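Local structure of glyoxalase family protein (Bacillus cereus, 1SS4) at residues I26-E31 and I142-A147; I60-T65 and H69-L74; G122-V125 and Y131-C134. The protein is of unknown function but belongs to the glyoxalase family, probably binds a metal ion and may have an activity like that of methylmalonyl-CoA epimerase. All coordinates share one frame; numbering follows the deposited sequence.

Following the chain from its N terminus, helix 22-32 supplies residues 26-31, whose partner in interaction 1 is met only near the C terminus, at residues 142-147. The long loop closed there encloses both other contacts. Interaction 2 comes first, pairing residues 60-65 with 69-74 in a hairpin of the first sheet; interaction 3 follows in series, joining 122-125 to 131-134 in a hairpin of the second. Neither crosses the other, and their nearest atoms lie about 14 Å apart. Interaction 1 touches both: Phe29 and Ile26 pack on the first hairpin, while strand 143-149 runs beside strand 131-137. All three contacts reach the second subunit.

Interaction 1. Residues I26-E31 and I142-A147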
ATOM      1  N   ILE A  26       3.772  -0.825  15.293  1.00 26.40           N
ATOM      2  CA  ILE A  26       4.507   0.429  15.458  1.00 28.72           C
ATOM      3  C   ILE A  26       5.981   0.076  15.696  1.00 28.14           C
ATOM      4  O   ILE A  26       6.872   0.613  15.049  1.00 27.40           O
ATOM      5  CB  ILE A  26       3.988   1.254  16.680  1.00 28.07           C
ATOM      6  CG1 ILE A  26       2.568   1.756  16.408  1.00 30.24           C
ATOM      7  CG2 ILE A  26       4.922   2.435  16.952  1.00 30.74           C
ATOM      8  CD1 ILE A  26       1.962   2.537  17.556  1.00 30.27           C
ATOM      9  N   SER A  27       6.232  -0.848  16.613  1.00 29.03           N
ATOM     10  CA  SER A  27       7.610  -1.233  16.914  1.00 30.18           C
ATOM     11  C   SER A  27       8.369  -1.693  15.668  1.00 29.88           C
ATOM     12  O   SER A  27       9.514  -1.300  15.438  1.00 30.82           O
ATOM     13  CB  SER A  27       7.618  -2.345  17.969  1.00 32.97           C
ATOM     14  OG  SER A  27       8.923  -2.870  18.137  1.00 35.88           O
ATOM     15  N   PHE A  28       7.725  -2.524  14.860  1.00 28.09           N
ATOM     16  CA  PHE A  28       8.337  -3.035  13.642  1.00 27.61           C
ATOM     17  C   PHE A  28       8.692  -1.941  12.630  1.00 26.36           C
ATOM     18  O   PHE A  28       9.808  -1.902  12.119  1.00 26.32           O
ATOM     19  CB  PHE A  28       7.411  -4.059  12.979  1.00 26.91           C
ATOM     20  CG  PHE A  28       7.940  -4.592  11.684  1.00 29.29           C
ATOM     21  CD1 PHE A  28       9.043  -5.445  11.671  1.00 29.00           C
ATOM     22  CD2 PHE A  28       7.360  -4.227  10.478  1.00 29.51           C
ATOM     23  CE1 PHE A  28       9.559  -5.924  10.465  1.00 29.33           C
ATOM     24  CE2 PHE A  28       7.871  -4.696   9.263  1.00 31.50           C
ATOM     25  CZ  PHE A  28       8.969  -5.545   9.260  1.00 31.38           C
ATOM     26  N   PHE A  29       7.753  -1.047  12.333  1.00 24.75           N
ATOM     27  CA  PHE A  29       8.057  -0.014  11.367  1.00 24.51           C
ATOM     28  C   PHE A  29       9.078   0.983  11.904  1.00 25.60           C
ATOM     29  O   PHE A  29       9.805   1.599  11.130  1.00 25.71           O
ATOM     30  CB  PHE A  29       6.758   0.617  10.873  1.00 23.75           C
ATOM     31  CG  PHE A  29       6.032  -0.269   9.876  1.00 23.39           C
ATOM     32  CD1 PHE A  29       6.508  -0.391   8.572  1.00 24.46           C
ATOM     33  CD2 PHE A  29       4.954  -1.047  10.267  1.00 24.82           C
ATOM     34  CE1 PHE A  29       5.920  -1.290   7.666  1.00 24.69           C
ATOM     35  CE2 PHE A  29       4.348  -1.957   9.371  1.00 26.97           C
ATOM     36  CZ  PHE A  29       4.836  -2.076   8.069  1.00 23.59           C
ATOM     37  N   GLU A  30       9.175   1.101  13.227  1.00 30.36           N
ATOM     38  CA  GLU A  30      10.181   1.992  13.806  1.00 32.79           C
ATOM     39  C   GLU A  30      11.556   1.418  13.487  1.00 33.04           C
ATOM     40  O   GLU A  30      12.483   2.161  13.170  1.00 33.64           O
ATOM     41  CB  GLU A  30      10.009   2.120  15.318  1.00 33.04           C
ATOM     42  CG  GLU A  30       8.870   3.037  15.712  1.00 35.63           C
ATOM     43  CD  GLU A  30       8.590   3.005  17.196  1.00 37.34           C
ATOM     44  OE1 GLU A  30       9.209   2.169  17.894  1.00 39.06           O
ATOM     45  OE2 GLU A  30       7.741   3.807  17.661  1.00 36.49           O
ATOM     46  N   GLU A  31      11.669   0.092  13.552  1.00 33.73           N
ATOM     47  CA  GLU A  31      12.915  -0.614  13.251  1.00 33.50           C
ATOM     48  C   GLU A  31      13.298  -0.447  11.783  1.00 33.40           C
ATOM     49  O   GLU A  31      14.477  -0.395  11.442  1.00 31.41           O
ATOM     50  CB  GLU A  31      12.763  -2.106  13.555  1.00 36.98           C
ATOM     51  CG  GLU A  31      12.639  -2.445  15.030  1.00 42.71           C
ATOM     52  CD  GLU A  31      13.964  -2.325  15.775  1.00 45.81           C
ATOM     53  OE1 GLU A  31      14.976  -2.885  15.300  1.00 48.77           O
ATOM     54  OE2 GLU A  31      13.991  -1.679  16.840  1.00 48.54           O
ATOM     55  N   ILE A 142       3.285  -9.788   7.736  1.00 27.55           N
ATOM     56  CA  ILE A 142       3.053  -8.818   6.668  1.00 25.53           C
ATOM     57  C   ILE A 142       4.243  -8.690   5.710  1.00 25.09           C
ATOM     58  O   ILE A 142       5.385  -8.479   6.123  1.00 20.66           O
ATOM     59  CB  ILE A 142       2.667  -7.450   7.285  1.00 25.05           C
ATOM     60  CG1 ILE A 142       1.307  -7.608   7.985  1.00 28.23           C
ATOM     61  CG2 ILE A 142       2.591  -6.347   6.203  1.00 22.88           C
ATOM     62  CD1 ILE A 142       0.928  -6.469   8.906  1.00 27.55           C
ATOM     63  N   LEU A 143       3.958  -8.816   4.421  1.00 24.06           N
ATOM     64  CA  LEU A 143       4.983  -8.750   3.388  1.00 24.33           C
ATOM     65  C   LEU A 143       5.534  -7.346   3.130  1.00 24.19           C
ATOM     66  O   LEU A 143       4.782  -6.406   2.840  1.00 22.78           O
ATOM     67  CB  LEU A 143       4.437  -9.324   2.081  1.00 22.26           C
ATOM     68  CG  LEU A 143       5.460  -9.588   0.971  1.00 24.23           C
ATOM     69  CD1 LEU A 143       6.387 -10.715   1.415  1.00 22.37           C
ATOM     70  CD2 LEU A 143       4.722  -9.981  -0.327  1.00 19.89           C
ATOM     71  N   ILE A 144       6.860  -7.233   3.229  1.00 22.18           N
ATOM     72  CA  ILE A 144       7.590  -5.988   2.997  1.00 25.29           C
ATOM     73  C   ILE A 144       8.736  -6.283   2.041  1.00 23.89           C
ATOM     74  O   ILE A 144       9.253  -7.384   2.011  1.00 25.32           O
ATOM     75  CB  ILE A 144       8.219  -5.466   4.295  1.00 28.26           C
ATOM     76  CG1 ILE A 144       7.147  -5.289   5.366  1.00 32.38           C
ATOM     77  CG2 ILE A 144       8.919  -4.178   4.033  1.00 33.94           C
ATOM     78  CD1 ILE A 144       6.120  -4.245   5.016  1.00 31.75           C
ATOM     79  N   GLY A 145       9.119  -5.286   1.259  1.00 24.02           N
ATOM     80  CA  GLY A 145      10.226  -5.423   0.347  1.00 22.98           C
ATOM     81  C   GLY A 145      11.322  -4.486   0.857  1.00 24.65           C
ATOM     82  O   GLY A 145      11.046  -3.411   1.387  1.00 22.81           O
ATOM     83  N   LEU A 146      12.567  -4.912   0.720  1.00 23.95           N
ATOM     84  CA  LEU A 146      13.710  -4.099   1.142  1.00 24.65           C
ATOM     85  C   LEU A 146      14.704  -4.053   0.007  1.00 23.89           C
ATOM     86  O   LEU A 146      14.894  -5.039  -0.685  1.00 24.67           O
ATOM     87  CB  LEU A 146      14.391  -4.707   2.360  1.00 26.45           C
ATOM     88  CG  LEU A 146      13.650  -4.848   3.681  1.00 28.04           C
ATOM     89  CD1 LEU A 146      14.558  -5.570   4.668  1.00 28.05           C
ATOM     90  CD2 LEU A 146      13.264  -3.492   4.206  1.00 28.21           C
ATOM     91  N   ALA A 147      15.324  -2.899  -0.197  1.00 25.65           N
ATOM     92  CA  ALA A 147      16.337  -2.759  -1.236  1.00 29.07           C
ATOM     93  C   ALA A 147      17.438  -1.801  -0.802  1.00 30.31           C
ATOM     94  O   ALA A 147      17.205  -0.889  -0.013  1.00 28.41           O
ATOM     95  CB  ALA A 147      15.724  -2.240  -2.508  1.00 26.49           C
TER
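The helical turn that offers Phe28 and Phe29 to Ile144 is closed by a backbone bond from Glu30 N to Ile26 O, 3.0 Å long. Across the contact itself the chemistry is purely apolar, and a single side chain of the strand, Ile144, receives both rings. Phe28 reaches it with the rim of its ring: CE2 of Phe28 lies 4.0 Å from CG1 of Ile144, which sits at the ring edge, near the ring plane. The two side chains run past each other in opposite directions. Phe29 approaches at a slant, with its CZ 4.0 Å from Ile144 CD1 and its CE1 equally near. Ile144 serves both rings because its chain is bent at the second torsion (chi2 -64°), which turns CD1 toward Phe29 while CG1 stays beside Phe28.

Two mixed four-stranded sheets with the strand order 1-4-3-2, as in the vicinal oxygen chelate fold of glyoxalases, meet helix 22-32 from different sides. Strand 143-149 belongs to one, flanked by strands 95-103 and 131-137; the hairpin bearing Met63 and Ile72 belongs to the other, and both of those side chains also pack on Phe29.

The two rings also pack against each other. Different first torsions, with CG of Phe28 anti to its own nitrogen (chi1 178°) and that of Phe29 anti to its carbonyl carbon (chi1 -76°), bring these sequence neighbours together, so that Phe28 CD2 stands 3.9 Å above the plane of the Phe29 ring, over its centre. Phe29 CE2 in turn lies at the edge of the Phe28 ring, in its plane. Leu113 of helix 106-115 touches Phe28, and Tyr96 of the second subunit packs on Ile144 and hydrogen-bonds Leu143 O.

Interaction 2. Residues I60-T65 and H69-L74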
ATOM      1  N   ILE A  60      -5.731   4.097  15.757  1.00 28.15           N
ATOM      2  CA  ILE A  60      -4.898   4.437  14.608  1.00 29.29           C
ATOM      3  C   ILE A  60      -3.532   4.987  14.990  1.00 29.41           C
ATOM      4  O   ILE A  60      -3.390   5.681  16.001  1.00 30.44           O
ATOM      5  CB  ILE A  60      -5.618   5.493  13.742  1.00 29.34           C
ATOM      6  CG1 ILE A  60      -6.859   4.869  13.100  1.00 31.50           C
ATOM      7  CG2 ILE A  60      -4.692   6.031  12.671  1.00 34.61           C
ATOM      8  CD1 ILE A  60      -7.745   5.885  12.434  1.00 36.36           C
ATOM      9  N   ALA A  61      -2.532   4.671  14.175  1.00 26.93           N
ATOM     10  CA  ALA A  61      -1.171   5.155  14.386  1.00 28.51           C
ATOM     11  C   ALA A  61      -0.618   5.560  13.028  1.00 29.25           C
ATOM     12  O   ALA A  61      -0.687   4.790  12.077  1.00 29.58           O
ATOM     13  CB  ALA A  61      -0.304   4.075  15.004  1.00 27.51           C
HETATM   14  N   MSE A  62      -0.075   6.765  12.932  1.00 26.74           N
HETATM   15  CA  MSE A  62       0.467   7.230  11.667  1.00 27.07           C
HETATM   16  C   MSE A  62       1.993   7.253  11.705  1.00 28.77           C
HETATM   17  O   MSE A  62       2.588   7.892  12.573  1.00 26.64           O
HETATM   18  CB  MSE A  62      -0.072   8.626  11.352  1.00 29.03           C
HETATM   19  CG  MSE A  62       0.257   9.125   9.953  1.00 30.42           C
HETATM   20 SE   MSE A  62      -0.632   8.122   8.521  0.93 35.27          SE
HETATM   21  CE  MSE A  62      -2.450   8.871   8.647  1.00 31.96           C
HETATM   22  N   MSE A  63       2.608   6.526  10.773  1.00 28.09           N
HETATM   23  CA  MSE A  63       4.067   6.446  10.658  1.00 28.38           C
HETATM   24  C   MSE A  63       4.489   7.302   9.460  1.00 26.37           C
HETATM   25  O   MSE A  63       3.835   7.278   8.419  1.00 24.93           O
HETATM   26  CB  MSE A  63       4.523   5.013  10.353  1.00 28.63           C
HETATM   27  CG  MSE A  63       3.945   3.906  11.215  1.00 36.25           C
HETATM   28 SE   MSE A  63       4.469   4.114  13.070  0.91 42.08          SE
HETATM   29  CE  MSE A  63       6.350   3.700  12.954  1.00 39.50           C
ATOM     30  N   VAL A  64       5.604   8.008   9.588  1.00 27.23           N
ATOM     31  CA  VAL A  64       6.100   8.828   8.495  1.00 24.40           C
ATOM     32  C   VAL A  64       7.568   8.514   8.216  1.00 25.52           C
ATOM     33  O   VAL A  64       8.325   8.169   9.132  1.00 24.48           O
ATOM     34  CB  VAL A  64       5.946  10.335   8.806  1.00 26.07           C
ATOM     35  CG1 VAL A  64       6.857  10.740   9.987  1.00 24.22           C
ATOM     36  CG2 VAL A  64       6.264  11.152   7.551  1.00 25.86           C
ATOM     37  N   THR A  65       7.978   8.613   6.956  1.00 23.70           N
ATOM     38  CA  THR A  65       9.372   8.345   6.621  1.00 23.72           C
ATOM     39  C   THR A  65      10.199   9.583   6.965  1.00 24.56           C
ATOM     40  O   THR A  65       9.664  10.687   7.055  1.00 24.18           O
ATOM     41  CB  THR A  65       9.551   8.083   5.124  1.00 23.89           C
ATOM     42  OG1 THR A  65       8.878   9.114   4.379  1.00 27.12           O
ATOM     43  CG2 THR A  65       8.999   6.718   4.755  1.00 23.74           C
ATOM     44  N   HIS A  69       8.013  12.303   3.018  1.00 28.99           N
ATOM     45  CA  HIS A  69       7.125  12.157   1.871  1.00 29.91           C
ATOM     46  C   HIS A  69       6.133  11.015   1.928  1.00 28.96           C
ATOM     47  O   HIS A  69       5.114  11.044   1.238  1.00 31.81           O
ATOM     48  CB  HIS A  69       7.923  11.944   0.587  1.00 31.36           C
ATOM     49  CG  HIS A  69       8.916  13.019   0.292  1.00 33.80           C
ATOM     50  ND1 HIS A  69       8.595  14.358   0.328  1.00 33.48           N
ATOM     51  CD2 HIS A  69      10.205  12.947  -0.120  1.00 35.79           C
ATOM     52  CE1 HIS A  69       9.643  15.067  -0.052  1.00 38.16           C
ATOM     53  NE2 HIS A  69      10.633  14.235  -0.331  1.00 36.90           N
ATOM     54  N   SER A  70       6.436   9.999   2.721  1.00 29.21           N
ATOM     55  CA  SER A  70       5.594   8.819   2.738  1.00 25.43           C
ATOM     56  C   SER A  70       5.097   8.441   4.105  1.00 25.61           C
ATOM     57  O   SER A  70       5.775   8.655   5.108  1.00 25.51           O
ATOM     58  CB  SER A  70       6.374   7.659   2.140  1.00 25.43           C
ATOM     59  OG  SER A  70       7.011   8.065   0.944  1.00 27.51           O
ATOM     60  N   ARG A  71       3.916   7.846   4.140  1.00 24.22           N
ATOM     61  CA  ARG A  71       3.339   7.455   5.406  1.00 23.45           C
ATOM     62  C   ARG A  71       2.654   6.101   5.363  1.00 24.88           C
ATOM     63  O   ARG A  71       2.114   5.693   4.331  1.00 23.25           O
ATOM     64  CB  ARG A  71       2.321   8.507   5.867  1.00 24.61           C
ATOM     65  CG  ARG A  71       2.927   9.834   6.300  1.00 23.69           C
ATOM     66  CD  ARG A  71       1.852  10.922   6.459  1.00 28.35           C
ATOM     67  NE  ARG A  71       2.419  12.085   7.131  1.00 28.89           N
ATOM     68  CZ  ARG A  71       3.190  12.992   6.542  1.00 30.99           C
ATOM     69  NH1 ARG A  71       3.477  12.889   5.249  1.00 34.23           N
ATOM     70  NH2 ARG A  71       3.705  13.982   7.257  1.00 32.90           N
ATOM     71  N   ILE A  72       2.679   5.425   6.510  1.00 23.39           N
ATOM     72  CA  ILE A  72       2.016   4.142   6.681  1.00 22.11           C
ATOM     73  C   ILE A  72       1.048   4.332   7.845  1.00 24.56           C
ATOM     74  O   ILE A  72       1.444   4.687   8.957  1.00 24.44           O
ATOM     75  CB  ILE A  72       2.995   3.024   7.028  1.00 21.67           C
ATOM     76  CG1 ILE A  72       3.894   2.747   5.836  1.00 22.89           C
ATOM     77  CG2 ILE A  72       2.234   1.761   7.466  1.00 20.29           C
ATOM     78  CD1 ILE A  72       5.169   1.966   6.205  1.00 30.37           C
ATOM     79  N   GLU A  73      -0.231   4.118   7.574  1.00 22.44           N
ATOM     80  CA  GLU A  73      -1.243   4.246   8.610  1.00 23.38           C
ATOM     81  C   GLU A  73      -1.538   2.852   9.127  1.00 22.59           C
ATOM     82  O   GLU A  73      -1.888   1.958   8.349  1.00 24.32           O
ATOM     83  CB  GLU A  73      -2.530   4.854   8.045  1.00 22.26           C
ATOM     84  CG  GLU A  73      -3.590   5.123   9.105  1.00 29.77           C
ATOM     85  CD  GLU A  73      -4.847   5.799   8.541  1.00 34.39           C
ATOM     86  OE1 GLU A  73      -4.726   6.824   7.831  1.00 39.30           O
ATOM     87  OE2 GLU A  73      -5.959   5.316   8.809  1.00 37.75           O
ATOM     88  N   LEU A  74      -1.410   2.673  10.433  1.00 22.26           N
ATOM     89  CA  LEU A  74      -1.677   1.392  11.061  1.00 22.13           C
ATOM     90  C   LEU A  74      -3.004   1.509  11.806  1.00 24.89           C
ATOM     91  O   LEU A  74      -3.234   2.482  12.541  1.00 22.79           O
ATOM     92  CB  LEU A  74      -0.524   1.038  12.017  1.00 25.06           C
ATOM     93  CG  LEU A  74       0.858   0.962  11.356  1.00 23.75           C
ATOM     94  CD1 LEU A  74       1.948   0.851  12.417  1.00 27.66           C
ATOM     95  CD2 LEU A  74       0.933  -0.244  10.391  1.00 23.66           C
TER
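Ala61 and Leu74 open the paired part of an antiparallel beta hairpin, formed by strands 57-64 and 71-79 at the centre of the first four-stranded sheet of this glyoxalase fold. Backbone bonds join them in both directions, Ala61 N to Leu74 O and Leu74 N to Ala61 O, the latter 2.8 Å and almost straight at 177°. Met63 and Ile72 form the next hydrogen-bonded pair, with Met63 N 2.8 Å from Ile72 O. Between and beyond these lie the non-hydrogen-bonded pairs Met62-Glu73 and Val64-Arg71. Near the turn, Thr65 N donates to Ser70 O at 2.9 Å. A side-chain bond runs the other way: Thr65 OG1, placed between its backbone nitrogen and carbonyl carbon (chi1 49°), accepts from Ser70 N at 3.1 Å and is also hydrogen-bonded to Asp67 OD1 inside the turn.

Apolar packing occupies the face that carries Ala61, Met63, Ile72 and Leu74, which helix 22-32 covers. Here Met63, a selenomethionine, makes a diagonal contact, its CG 3.8 Å from Leu74 CD1, before its bent chain leads away toward the helix and Phe29.

Mixed contacts fill the other face. The bent chain of selenomethionine Met62 curls across Glu73, its SE 3.8 Å from Glu73 CB, and Ile60 CG2, two residues back along the strand from Met62, touches Glu73 CG. Farther toward the turn, Val64 and Arg71 lie alongside each other and point the same way. Arg71 NE forms a salt bridge with Glu37 of the neighbouring strand 35-42, which should help to fix the rotation of the guanidinium group. One face of that group is covered by Val64, whose methyl CG2 stands 3.7 Å from Arg71 CZ, over the centre of the plane.

Interaction 3. Residues G122-V125 and Y131-C134; sequences GEVV and YRLC
Glu123 meets the opposing strand through its backbone, its O lying 3.7 Å from Cys134 CB, while its side chain turns away to a salt bridge with Arg49 of the second subunit. At Val124 the two methyls divide the work. CG2 packs on Cys134 CB, whereas CG1 comes to 3.4 Å from Arg132 NH2, meeting the guanidinium group at a slant. A bend in the arginine chain (chi3 68°) brings that group back beside the valine. The backbone of Val124 adds a CA-H...O contact to Leu133 O and, through its own carbonyl, a water link: the water donates to Val124 O at 3.2 Å and accepts from Arg132 NE at 2.8 Å, lying in the guanidinium plane at its edge.

Val125 makes the regular beta pairing of this hairpin between strands 119-127 and 131-137, an antiparallel hydrogen-bonded pair with Leu133. Val125 N reaches Leu133 O at 2.8 Å, and Leu133 N reaches Val125 O at 2.7 Å. Val50 and Trp46 of the second subunit pack on Val125 and Leu133, respectively.

The guanidinium group of Arg132 is held at NH2 by a salt bridge to Asp107 and at NE by the water, among other bonds, and donation from NE, aided by the positive charge, probably makes the bridging water a stronger donor to Val124 O.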
ATOM      1  N   GLY A 122      12.823 -15.165   0.453  1.00 36.07           N
ATOM      2  CA  GLY A 122      13.668 -15.859  -0.498  1.00 37.80           C
ATOM      3  C   GLY A 122      15.107 -15.557  -0.141  1.00 38.37           C
ATOM      4  O   GLY A 122      15.526 -15.781   0.984  1.00 39.07           O
ATOM      5  N   GLU A 123      15.862 -15.031  -1.094  1.00 39.97           N
ATOM      6  CA  GLU A 123      17.251 -14.688  -0.841  1.00 41.41           C
ATOM      7  C   GLU A 123      17.434 -13.197  -1.054  1.00 40.88           C
ATOM      8  O   GLU A 123      16.586 -12.545  -1.671  1.00 39.26           O
ATOM      9  CB  GLU A 123      18.166 -15.433  -1.820  1.00 44.52           C
ATOM     10  CG  GLU A 123      17.956 -16.932  -1.855  1.00 47.72           C
ATOM     11  CD  GLU A 123      18.639 -17.609  -3.037  1.00 49.63           C
ATOM     12  OE1 GLU A 123      18.351 -18.800  -3.263  1.00 52.32           O
ATOM     13  OE2 GLU A 123      19.453 -16.966  -3.734  1.00 50.64           O
ATOM     14  N   VAL A 124      18.523 -12.657  -0.518  1.00 39.47           N
ATOM     15  CA  VAL A 124      18.845 -11.262  -0.735  1.00 40.21           C
ATOM     16  C   VAL A 124      19.548 -11.355  -2.088  1.00 41.38           C
ATOM     17  O   VAL A 124      20.661 -11.866  -2.191  1.00 42.74           O
ATOM     18  CB  VAL A 124      19.808 -10.715   0.336  1.00 40.05           C
ATOM     19  CG1 VAL A 124      20.167  -9.265   0.013  1.00 37.68           C
ATOM     20  CG2 VAL A 124      19.160 -10.820   1.723  1.00 37.95           C
ATOM     21  N   VAL A 125      18.882 -10.875  -3.126  1.00 41.87           N
ATOM     22  CA  VAL A 125      19.401 -10.962  -4.476  1.00 42.26           C
ATOM     23  C   VAL A 125      19.968  -9.666  -5.019  1.00 43.55           C
ATOM     24  O   VAL A 125      19.494  -8.573  -4.688  1.00 41.11           O
ATOM     25  CB  VAL A 125      18.284 -11.444  -5.435  1.00 42.70           C
ATOM     26  CG1 VAL A 125      18.850 -11.766  -6.800  1.00 43.99           C
ATOM     27  CG2 VAL A 125      17.582 -12.653  -4.837  1.00 42.32           C
ATOM     28  N   TYR A 131      20.998  -2.794  -7.745  1.00 53.35           N
ATOM     29  CA  TYR A 131      20.269  -3.106  -6.520  1.00 51.66           C
ATOM     30  C   TYR A 131      20.572  -4.454  -5.910  1.00 49.12           C
ATOM     31  O   TYR A 131      21.096  -5.354  -6.551  1.00 49.83           O
ATOM     32  CB  TYR A 131      18.756  -3.101  -6.778  1.00 54.62           C
ATOM     33  CG  TYR A 131      18.111  -1.757  -6.940  1.00 57.71           C
ATOM     34  CD1 TYR A 131      18.043  -0.859  -5.870  1.00 59.84           C
ATOM     35  CD2 TYR A 131      17.531  -1.390  -8.153  1.00 58.79           C
ATOM     36  CE1 TYR A 131      17.411   0.373  -6.006  1.00 61.42           C
ATOM     37  CE2 TYR A 131      16.897  -0.157  -8.300  1.00 61.75           C
ATOM     38  CZ  TYR A 131      16.842   0.720  -7.221  1.00 62.06           C
ATOM     39  OH  TYR A 131      16.221   1.941  -7.359  1.00 63.88           O
ATOM     40  N   ARG A 132      20.203  -4.565  -4.644  1.00 46.20           N
ATOM     41  CA  ARG A 132      20.294  -5.795  -3.881  1.00 42.67           C
ATOM     42  C   ARG A 132      18.943  -5.695  -3.179  1.00 41.62           C
ATOM     43  O   ARG A 132      18.601  -4.636  -2.651  1.00 41.54           O
ATOM     44  CB  ARG A 132      21.440  -5.763  -2.869  1.00 41.98           C
ATOM     45  CG  ARG A 132      22.813  -6.123  -3.466  1.00 40.99           C
ATOM     46  CD  ARG A 132      23.860  -6.330  -2.372  1.00 40.68           C
ATOM     47  NE  ARG A 132      23.584  -7.524  -1.576  1.00 39.53           N
ATOM     48  CZ  ARG A 132      23.809  -7.620  -0.271  1.00 39.67           C
ATOM     49  NH1 ARG A 132      24.322  -6.588   0.388  1.00 41.77           N
ATOM     50  NH2 ARG A 132      23.500  -8.733   0.382  1.00 39.32           N
ATOM     51  N   LEU A 133      18.160  -6.768  -3.197  1.00 38.43           N
ATOM     52  CA  LEU A 133      16.851  -6.708  -2.561  1.00 36.80           C
ATOM     53  C   LEU A 133      16.319  -8.055  -2.097  1.00 34.79           C
ATOM     54  O   LEU A 133      16.818  -9.107  -2.495  1.00 34.66           O
ATOM     55  CB  LEU A 133      15.835  -6.079  -3.517  1.00 33.67           C
ATOM     56  CG  LEU A 133      15.368  -6.971  -4.666  1.00 34.83           C
ATOM     57  CD1 LEU A 133      14.130  -6.361  -5.306  1.00 32.33           C
ATOM     58  CD2 LEU A 133      16.493  -7.151  -5.688  1.00 36.07           C
ATOM     59  N   CYS A 134      15.290  -8.001  -1.254  1.00 31.78           N
ATOM     60  CA  CYS A 134      14.661  -9.193  -0.726  1.00 31.26           C
ATOM     61  C   CYS A 134      13.241  -8.881  -0.263  1.00 29.63           C
ATOM     62  O   CYS A 134      12.830  -7.716  -0.203  1.00 27.16           O
ATOM     63  CB  CYS A 134      15.450  -9.732   0.466  1.00 32.24           C
ATOM     64  SG  CYS A 134      15.428  -8.634   1.901  1.00 34.78           S
TER
HETATM   65  O   HOH W   1      23.036  -9.861  -2.969  1.00 53.74           O